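Local coordinates for ankyrin repeat and SOCS box protein 11 (PDB 4UUC), which is represented by its ankyrin repeat domain and, as the full-length protein, recognises substrates such as BIK for a cullin-5-RING E3 ubiquitin ligase that sends them to the proteasome, at residues Val126-His130 with Leu157-His163. Numbering follows the deposited sequence. Where two conformers were deposited one is given.
Sequences VNIDH and LGASVDH
The carboxylate of Asp-129 reaches across to the backbone of Ser-160. Asp-129 OD1 accepts from Ser-160 N at 2.9 Å in a nearly straight bond (163°). The N-H arrives on the syn side, somewhat out of the carboxylate plane. CG of Asp-129 stands anti to its own carbonyl carbon (chi1 -63°), which turns the carboxylate to the partner loop. Both oxygens are also tied through water. Water 1 links Asp-129 OD1 to Ser-160 O, and water 2 bridges Asp-129 OD2 to Gly-158 O. Replacing Asp-129 by an alanine would remove the carboxylate, and the Ser-160 N-H would probably lose its acceptor and the two waters a partner. Ile-128 covers the apolar side. Its CG1 runs anti to the backbone N (chi1 -165°) and the chain stays extended at the second torsion, which brings Ile-128 CD1 to within 3.5 Å of CB of Leu-157. CB of Ala-159 meets both CG1 and CD1 of Ile-128. The His-163 ring comes in obliquely, with His-163 CE1 3.5 Å from Asp-129 O. Its NE2 is hydrogen-bonded to Glu-131. Asn-127 OD1 accepts the Asp-129 N-H in an Asx turn, the N-H coming from above the carbonyl plane of the Asn-127 side chain. A type I turn spans Asn-127 to His-130, and another spans Ser-160 to His-163. Gly-158, with positive phi, follows helix 148-156 in a Schellman motif. The contact thus joins equivalent loops of the fourth and fifth ankyrin repeats, near the surface of the stack. Ile-128 also touches Leu-122 of helix 115-123 and Leu-154 of helix 148-156, while His-163 O bonds to Thr-137, just before helix 138-144.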
loop_
_atom_site.group_PDB
_atom_site.type_symbol
_atom_site.label_atom_id
_atom_site.label_comp_id
_atom_site.label_asym_id
_atom_site.label_seq_id
_atom_site.Cartn_x
_atom_site.Cartn_y
_atom_site.Cartn_z
ATOM N N VAL A 126 1.799 -6.635 10.135
ATOM C CA VAL A 126 1.786 -5.186 9.979
ATOM C C VAL A 126 0.551 -4.651 10.711
ATOM O O VAL A 126 -0.533 -5.218 10.593
ATOM C CB VAL A 126 1.756 -4.757 8.493
ATOM C CG1 VAL A 126 1.566 -3.246 8.367
ATOM C CG2 VAL A 126 3.038 -5.189 7.781
ATOM N N ASN A 127 0.724 -3.577 11.477
ATOM C CA ASN A 127 -0.379 -2.959 12.212
ATOM C C ASN A 127 -1.488 -2.500 11.267
ATOM O O ASN A 127 -1.280 -1.628 10.426
ATOM C CB ASN A 127 0.142 -1.776 13.034
ATOM C CG ASN A 127 -0.959 -1.048 13.795
ATOM O OD1 ASN A 127 -2.067 -1.554 13.954
ATOM N ND2 ASN A 127 -0.645 0.150 14.280
ATOM N N ILE A 128 -2.667 -3.094 11.404
ATOM C CA ILE A 128 -3.777 -2.774 10.516
ATOM C C ILE A 128 -4.173 -1.297 10.625
ATOM O O ILE A 128 -4.724 -0.728 9.680
ATOM C CB ILE A 128 -5.002 -3.673 10.810
ATOM C CG1 ILE A 128 -6.013 -3.588 9.662
ATOM C CG2 ILE A 128 -5.632 -3.309 12.149
ATOM C CD1 ILE A 128 -7.067 -4.682 9.695
ATOM N N ASP A 129 -3.872 -0.682 11.769
ATOM C CA ASP A 129 -4.181 0.728 12.003
ATOM C C ASP A 129 -2.938 1.615 11.939
ATOM O O ASP A 129 -2.894 2.667 12.573
ATOM C CB ASP A 129 -4.857 0.914 13.368
ATOM C CG ASP A 129 -6.191 0.203 13.470
ATOM O OD1 ASP A 129 -6.995 0.282 12.515
ATOM O OD2 ASP A 129 -6.436 -0.439 14.513
ATOM N N HIS A 130 -1.930 1.196 11.180
ATOM C CA HIS A 130 -0.688 1.957 11.089
ATOM C C HIS A 130 -0.905 3.305 10.407
ATOM O O HIS A 130 -1.098 3.360 9.193
ATOM C CB HIS A 130 0.377 1.165 10.326
ATOM C CG HIS A 130 1.701 1.859 10.244
ATOM N ND1 HIS A 130 2.637 1.570 9.273
ATOM C CD2 HIS A 130 2.248 2.830 11.016
ATOM C CE1 HIS A 130 3.702 2.331 9.451
ATOM N NE2 HIS A 130 3.492 3.105 10.501
ATOM N N LEU A 157 -11.452 -7.255 9.061
ATOM C CA LEU A 157 -10.297 -7.667 9.854
ATOM C C LEU A 157 -10.150 -6.844 11.137
ATOM O O LEU A 157 -9.258 -7.102 11.945
ATOM C CB LEU A 157 -9.018 -7.560 9.014
ATOM C CG LEU A 157 -8.871 -8.586 7.887
ATOM C CD1 LEU A 157 -7.671 -8.248 7.007
ATOM C CD2 LEU A 157 -8.734 -9.996 8.446
ATOM N N GLY A 158 -11.015 -5.850 11.313
ATOM C CA GLY A 158 -11.088 -5.103 12.558
ATOM C C GLY A 158 -10.402 -3.749 12.558
ATOM O O GLY A 158 -10.080 -3.213 13.619
ATOM N N ALA A 159 -10.177 -3.189 11.374
ATOM C CA ALA A 159 -9.602 -1.852 11.265
ATOM C C ALA A 159 -10.479 -0.823 11.976
ATOM O O ALA A 159 -11.703 -0.856 11.852
ATOM C CB ALA A 159 -9.426 -1.475 9.800
ATOM N N SER A 160 -9.855 0.079 12.729
ATOM C CA SER A 160 -10.589 1.127 13.432
ATOM C C SER A 160 -11.269 2.058 12.434
ATOM O O SER A 160 -10.604 2.774 11.683
ATOM C CB SER A 160 -9.655 1.923 14.344
ATOM O OG SER A 160 -10.368 2.922 15.049
ATOM N N VAL A 161 -12.599 2.050 12.439
ATOM C CA VAL A 161 -13.377 2.734 11.413
ATOM C C VAL A 161 -13.141 4.244 11.359
ATOM O O VAL A 161 -13.195 4.833 10.279
ATOM C CB VAL A 161 -14.894 2.456 11.600
ATOM C CG1 VAL A 161 -15.419 3.094 12.881
ATOM C CG2 VAL A 161 -15.684 2.941 10.392
ATOM N N ASP A 162 -12.866 4.867 12.503
ATOM C CA ASP A 162 -12.722 6.322 12.564
ATOM C C ASP A 162 -11.261 6.789 12.525
ATOM O O ASP A 162 -10.994 7.989 12.526
ATOM C CB ASP A 162 -13.394 6.873 13.825
ATOM C CG ASP A 162 -14.916 6.820 13.757
ATOM O OD1 ASP A 162 -15.486 7.106 12.678
ATOM O OD2 ASP A 162 -15.544 6.497 14.789
ATOM N N HIS A 163 -10.321 5.850 12.481
ATOM C CA HIS A 163 -8.900 6.193 12.473
ATOM C C HIS A 163 -8.420 6.479 11.050
ATOM O O HIS A 163 -8.369 5.575 10.214
ATOM C CB HIS A 163 -8.087 5.058 13.095
ATOM C CG HIS A 163 -6.677 5.431 13.433
ATOM N ND1 HIS A 163 -5.848 4.613 14.170
ATOM C CD2 HIS A 163 -5.946 6.531 13.131
ATOM C CE1 HIS A 163 -4.668 5.191 14.306
ATOM N NE2 HIS A 163 -4.701 6.357 13.687
HETATM O O HOH W 1 -7.949 2.404 10.746
HETATM O O HOH W 2 -8.201 -2.174 15.015
#